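Local atomic coordinates of putative phosphomannomutase (PDB entry 1TUO), a protein that is probably a magnesium-dependent phosphohexose mutase-family isomerase, of the kind that moves a phosphate group between positions on a sugar. Residues Arg403-Lys411 against Trp421-Leu429. Sequence-based numbering, arbitrary orientation.
Sequences RPLAGLTPK and WLYEEAWVL
The indole of Trp421 lies against Arg403, whose N and O sit over one face, O 3.2 Å from CZ3, while CB and CG pass the rim beside CH2, CB at 3.3 Å. With the guanidinium turned 34° from the ring plane, the arginine's CB, CG and CD make the side-chain contact. Leu405 CD1 meets the indole edge, 3.9 Å from CZ3. A serine in place of Trp421 would probably leave the Arg403 methylenes and Leu405 CD1 without their flat apolar partner. Tyr423, with CG anti to its carbonyl carbon (chi1 -61°), turns its ring back toward 403-411 although CB points away; Pro410 CA and Leu408 CB approach it obliquely, and OH reaches to 3.0 Å from Arg403 O. Trp421 and Tyr423 lie on strand 419-423 of the antiparallel sheet of the C-terminal domain, and the loop before edge strand 410-414 sets Leu405 and Leu408 against Leu454 of helix 448-459. Ala426 is small enough to let Leu408 CD1 approach its CB to 3.5 Å. Lys411 N donates a nearly straight bond to Leu422 O (2.6 Å) from above the carbonyl plane, while the extended lysine chain carries NZ to the syn lone pair of Glu424 OE2, a 3.0 Å salt bridge.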
ATOM      1  N   ARG A 403     -20.652 -15.012 -19.748  1.00 52.01           N
ATOM      2  CA  ARG A 403     -21.579 -16.006 -19.216  1.00 51.47           C
ATOM      3  C   ARG A 403     -22.360 -15.407 -18.048  1.00 51.37           C
ATOM      4  O   ARG A 403     -21.783 -15.090 -17.006  1.00 51.37           O
ATOM      5  CB  ARG A 403     -20.811 -17.241 -18.737  1.00 50.75           C
ATOM      6  CG  ARG A 403     -19.815 -17.798 -19.744  1.00 49.95           C
ATOM      7  CD  ARG A 403     -19.052 -18.983 -19.165  1.00 49.29           C
ATOM      8  NE  ARG A 403     -18.020 -19.481 -20.072  1.00 48.78           N
ATOM      9  CZ  ARG A 403     -17.254 -20.542 -19.828  1.00 48.25           C
ATOM     10  NH1 ARG A 403     -17.400 -21.225 -18.700  1.00 48.06           N
ATOM     11  NH2 ARG A 403     -16.345 -20.923 -20.713  1.00 48.31           N
ATOM     12  N   PRO A 404     -23.683 -15.244 -18.207  1.00 50.64           N
ATOM     13  CA  PRO A 404     -24.521 -14.679 -17.144  1.00 50.11           C
ATOM     14  C   PRO A 404     -24.468 -15.534 -15.879  1.00 48.46           C
ATOM     15  O   PRO A 404     -24.435 -16.761 -15.955  1.00 48.28           O
ATOM     16  CB  PRO A 404     -25.908 -14.652 -17.778  1.00 50.34           C
ATOM     17  CG  PRO A 404     -25.874 -15.834 -18.702  1.00 50.68           C
ATOM     18  CD  PRO A 404     -24.511 -15.695 -19.340  1.00 51.34           C
ATOM     19  N   LEU A 405     -24.457 -14.880 -14.720  1.00 47.05           N
ATOM     20  CA  LEU A 405     -24.389 -15.586 -13.444  1.00 44.99           C
ATOM     21  C   LEU A 405     -25.526 -15.166 -12.520  1.00 43.76           C
ATOM     22  O   LEU A 405     -25.898 -13.994 -12.468  1.00 41.82           O
ATOM     23  CB  LEU A 405     -23.040 -15.318 -12.777  1.00 44.88           C
ATOM     24  CG  LEU A 405     -21.817 -15.606 -13.653  1.00 44.74           C
ATOM     25  CD1 LEU A 405     -20.555 -15.274 -12.883  1.00 43.93           C
ATOM     26  CD2 LEU A 405     -21.814 -17.067 -14.082  1.00 44.87           C
ATOM     27  N   ALA A 406     -26.066 -16.130 -11.779  1.00 42.99           N
ATOM     28  CA  ALA A 406     -27.188 -15.859 -10.894  1.00 41.79           C
ATOM     29  C   ALA A 406     -28.328 -15.415 -11.805  1.00 41.93           C
ATOM     30  O   ALA A 406     -28.468 -15.931 -12.914  1.00 43.14           O
ATOM     31  CB  ALA A 406     -26.836 -14.764  -9.900  1.00 41.77           C
ATOM     32  N   GLY A 407     -29.137 -14.465 -11.354  1.00 41.39           N
ATOM     33  CA  GLY A 407     -30.240 -14.006 -12.178  1.00 39.61           C
ATOM     34  C   GLY A 407     -29.969 -12.648 -12.792  1.00 38.73           C
ATOM     35  O   GLY A 407     -30.890 -11.851 -12.994  1.00 38.01           O
ATOM     36  N   LEU A 408     -28.701 -12.385 -13.096  1.00 37.47           N
ATOM     37  CA  LEU A 408     -28.307 -11.102 -13.669  1.00 36.11           C
ATOM     38  C   LEU A 408     -28.059 -11.140 -15.173  1.00 35.84           C
ATOM     39  O   LEU A 408     -27.391 -12.040 -15.688  1.00 33.27           O
ATOM     40  CB  LEU A 408     -27.050 -10.583 -12.968  1.00 35.53           C
ATOM     41  CG  LEU A 408     -27.064 -10.557 -11.438  1.00 34.52           C
ATOM     42  CD1 LEU A 408     -25.780  -9.904 -10.944  1.00 35.22           C
ATOM     43  CD2 LEU A 408     -28.276  -9.792 -10.932  1.00 34.77           C
ATOM     44  N   THR A 409     -28.595 -10.140 -15.864  1.00 36.21           N
ATOM     45  CA  THR A 409     -28.439 -10.015 -17.309  1.00 37.78           C
ATOM     46  C   THR A 409     -27.172  -9.204 -17.592  1.00 38.35           C
ATOM     47  O   THR A 409     -27.086  -8.032 -17.225  1.00 37.07           O
ATOM     48  CB  THR A 409     -29.642  -9.275 -17.928  1.00 38.47           C
ATOM     49  OG1 THR A 409     -30.859  -9.891 -17.488  1.00 38.73           O
ATOM     50  CG2 THR A 409     -29.573  -9.320 -19.450  1.00 38.15           C
ATOM     51  N   PRO A 410     -26.170  -9.820 -18.244  1.00 39.61           N
ATOM     52  CA  PRO A 410     -24.919  -9.120 -18.558  1.00 41.78           C
ATOM     53  C   PRO A 410     -25.126  -7.828 -19.353  1.00 43.33           C
ATOM     54  O   PRO A 410     -26.100  -7.686 -20.092  1.00 43.93           O
ATOM     55  CB  PRO A 410     -24.113 -10.172 -19.325  1.00 41.24           C
ATOM     56  CG  PRO A 410     -25.166 -11.056 -19.921  1.00 41.33           C
ATOM     57  CD  PRO A 410     -26.162 -11.184 -18.803  1.00 40.17           C
ATOM     58  N   LYS A 411     -24.199  -6.890 -19.187  1.00 44.95           N
ATOM     59  CA  LYS A 411     -24.272  -5.600 -19.859  1.00 46.02           C
ATOM     60  C   LYS A 411     -22.935  -5.254 -20.518  1.00 46.04           C
ATOM     61  O   LYS A 411     -22.551  -4.085 -20.590  1.00 47.73           O
ATOM     62  CB  LYS A 411     -24.652  -4.522 -18.839  1.00 47.25           C
ATOM     63  CG  LYS A 411     -25.011  -3.170 -19.428  1.00 49.72           C
ATOM     64  CD  LYS A 411     -25.430  -2.201 -18.331  1.00 51.61           C
ATOM     65  CE  LYS A 411     -25.838  -0.854 -18.906  1.00 52.37           C
ATOM     66  NZ  LYS A 411     -26.263   0.094 -17.839  1.00 52.65           N
ATOM     67  N   TRP A 421     -16.800  -9.221 -16.441  1.00 35.21           N
ATOM     68  CA  TRP A 421     -18.158  -9.314 -16.958  1.00 36.95           C
ATOM     69  C   TRP A 421     -18.965  -8.218 -16.286  1.00 36.99           C
ATOM     70  O   TRP A 421     -19.015  -8.125 -15.056  1.00 36.10           O
ATOM     71  CB  TRP A 421     -18.774 -10.686 -16.664  1.00 39.78           C
ATOM     72  CG  TRP A 421     -18.230 -11.783 -17.534  1.00 43.62           C
ATOM     73  CD1 TRP A 421     -17.616 -11.637 -18.746  1.00 43.90           C
ATOM     74  CD2 TRP A 421     -18.290 -13.192 -17.282  1.00 45.48           C
ATOM     75  NE1 TRP A 421     -17.291 -12.867 -19.264  1.00 45.79           N
ATOM     76  CE2 TRP A 421     -17.693 -13.839 -18.387  1.00 45.95           C
ATOM     77  CE3 TRP A 421     -18.791 -13.973 -16.230  1.00 47.01           C
ATOM     78  CZ2 TRP A 421     -17.583 -15.232 -18.471  1.00 47.13           C
ATOM     79  CZ3 TRP A 421     -18.681 -15.360 -16.315  1.00 47.19           C
ATOM     80  CH2 TRP A 421     -18.080 -15.972 -17.429  1.00 48.24           C
ATOM     81  N   LEU A 422     -19.593  -7.379 -17.097  1.00 37.48           N
ATOM     82  CA  LEU A 422     -20.371  -6.269 -16.577  1.00 38.35           C
ATOM     83  C   LEU A 422     -21.846  -6.611 -16.472  1.00 38.49           C
ATOM     84  O   LEU A 422     -22.406  -7.252 -17.357  1.00 39.11           O
ATOM     85  CB  LEU A 422     -20.194  -5.048 -17.479  1.00 39.73           C
ATOM     86  CG  LEU A 422     -18.754  -4.669 -17.835  1.00 40.87           C
ATOM     87  CD1 LEU A 422     -18.770  -3.463 -18.766  1.00 41.69           C
ATOM     88  CD2 LEU A 422     -17.961  -4.369 -16.571  1.00 40.66           C
ATOM     89  N   TYR A 423     -22.464  -6.176 -15.381  1.00 37.45           N
ATOM     90  CA  TYR A 423     -23.881  -6.403 -15.143  1.00 37.87           C
ATOM     91  C   TYR A 423     -24.464  -5.104 -14.630  1.00 40.30           C
ATOM     92  O   TYR A 423     -23.731  -4.166 -14.317  1.00 41.17           O
ATOM     93  CB  TYR A 423     -24.088  -7.482 -14.075  1.00 35.13           C
ATOM     94  CG  TYR A 423     -23.525  -8.832 -14.428  1.00 31.56           C
ATOM     95  CD1 TYR A 423     -24.225  -9.706 -15.259  1.00 30.79           C
ATOM     96  CD2 TYR A 423     -22.287  -9.240 -13.936  1.00 28.28           C
ATOM     97  CE1 TYR A 423     -23.706 -10.948 -15.588  1.00 28.21           C
ATOM     98  CE2 TYR A 423     -21.760 -10.478 -14.259  1.00 28.96           C
ATOM     99  CZ  TYR A 423     -22.477 -11.329 -15.086  1.00 27.16           C
ATOM    100  OH  TYR A 423     -21.959 -12.562 -15.391  1.00 28.16           O
ATOM    101  N   GLU A 424     -25.786  -5.043 -14.553  1.00 42.14           N
ATOM    102  CA  GLU A 424     -26.438  -3.864 -14.023  1.00 44.89           C
ATOM    103  C   GLU A 424     -26.299  -4.014 -12.511  1.00 45.69           C
ATOM    104  O   GLU A 424     -26.795  -4.981 -11.931  1.00 46.36           O
ATOM    105  CB  GLU A 424     -27.916  -3.847 -14.418  1.00 46.72           C
ATOM    106  CG  GLU A 424     -28.692  -2.644 -13.904  1.00 49.43           C
ATOM    107  CD  GLU A 424     -28.276  -1.343 -14.571  1.00 51.17           C
ATOM    108  OE1 GLU A 424     -28.811  -0.282 -14.187  1.00 52.62           O
ATOM    109  OE2 GLU A 424     -27.419  -1.381 -15.480  1.00 52.55           O
ATOM    110  N   GLU A 425     -25.593  -3.079 -11.882  1.00 45.96           N
ATOM    111  CA  GLU A 425     -25.399  -3.105 -10.434  1.00 46.56           C
ATOM    112  C   GLU A 425     -24.453  -4.199  -9.915  1.00 45.01           C
ATOM    113  O   GLU A 425     -24.353  -4.408  -8.707  1.00 45.90           O
ATOM    114  CB  GLU A 425     -26.757  -3.227  -9.734  1.00 48.85           C
ATOM    115  CG  GLU A 425     -27.730  -2.107 -10.075  1.00 52.13           C
ATOM    116  CD  GLU A 425     -29.095  -2.302  -9.437  1.00 53.79           C
ATOM    117  OE1 GLU A 425     -29.156  -2.456  -8.198  1.00 55.55           O
ATOM    118  OE2 GLU A 425     -30.103  -2.301 -10.173  1.00 54.64           O
ATOM    119  N   ALA A 426     -23.761  -4.893 -10.815  1.00 42.50           N
ATOM    120  CA  ALA A 426     -22.822  -5.936 -10.404  1.00 38.89           C
ATOM    121  C   ALA A 426     -21.697  -6.144 -11.420  1.00 37.05           C
ATOM    122  O   ALA A 426     -21.885  -5.954 -12.621  1.00 36.24           O
ATOM    123  CB  ALA A 426     -23.562  -7.247 -10.169  1.00 39.97           C
ATOM    124  N   TRP A 427     -20.526  -6.530 -10.921  1.00 33.55           N
ATOM    125  CA  TRP A 427     -19.367  -6.779 -11.767  1.00 33.28           C
ATOM    126  C   TRP A 427     -18.588  -7.985 -11.251  1.00 31.18           C
ATOM    127  O   TRP A 427     -18.424  -8.168 -10.042  1.00 29.15           O
ATOM    128  CB  TRP A 427     -18.463  -5.525 -11.820  1.00 37.00           C
ATOM    129  CG  TRP A 427     -17.012  -5.739 -11.408  1.00 41.88           C
ATOM    130  CD1 TRP A 427     -16.161  -6.717 -11.852  1.00 44.03           C
ATOM    131  CD2 TRP A 427     -16.259  -4.958 -10.470  1.00 44.15           C
ATOM    132  NE1 TRP A 427     -14.937  -6.598 -11.245  1.00 45.67           N
ATOM    133  CE2 TRP A 427     -14.965  -5.526 -10.393  1.00 44.68           C
ATOM    134  CE3 TRP A 427     -16.548  -3.832  -9.686  1.00 44.70           C
ATOM    135  CZ2 TRP A 427     -13.967  -5.010  -9.564  1.00 45.17           C
ATOM    136  CZ3 TRP A 427     -15.553  -3.319  -8.861  1.00 44.61           C
ATOM    137  CH2 TRP A 427     -14.279  -3.909  -8.808  1.00 45.18           C
ATOM    138  N   VAL A 428     -18.112  -8.804 -12.182  1.00 29.34           N
ATOM    139  CA  VAL A 428     -17.333  -9.988 -11.850  1.00 27.98           C
ATOM    140  C   VAL A 428     -16.053  -9.973 -12.674  1.00 28.77           C
ATOM    141  O   VAL A 428     -16.100  -9.979 -13.905  1.00 27.72           O
ATOM    142  CB  VAL A 428     -18.108 -11.278 -12.165  1.00 28.18           C
ATOM    143  CG1 VAL A 428     -17.274 -12.485 -11.780  1.00 28.02           C
ATOM    144  CG2 VAL A 428     -19.434 -11.279 -11.418  1.00 26.07           C
ATOM    145  N   LEU A 429     -14.916  -9.962 -11.989  1.00 27.48           N
ATOM    146  CA  LEU A 429     -13.619  -9.920 -12.649  1.00 29.16           C
ATOM    147  C   LEU A 429     -12.792 -11.179 -12.434  1.00 30.76           C
ATOM    148  O   LEU A 429     -12.584 -11.606 -11.298  1.00 29.84           O
ATOM    149  CB  LEU A 429     -12.823  -8.710 -12.146  1.00 26.45           C
ATOM    150  CG  LEU A 429     -11.356  -8.580 -12.575  1.00 27.00           C
ATOM    151  CD1 LEU A 429     -11.281  -8.308 -14.072  1.00 26.79           C
ATOM    152  CD2 LEU A 429     -10.693  -7.451 -11.796  1.00 26.03           C
TER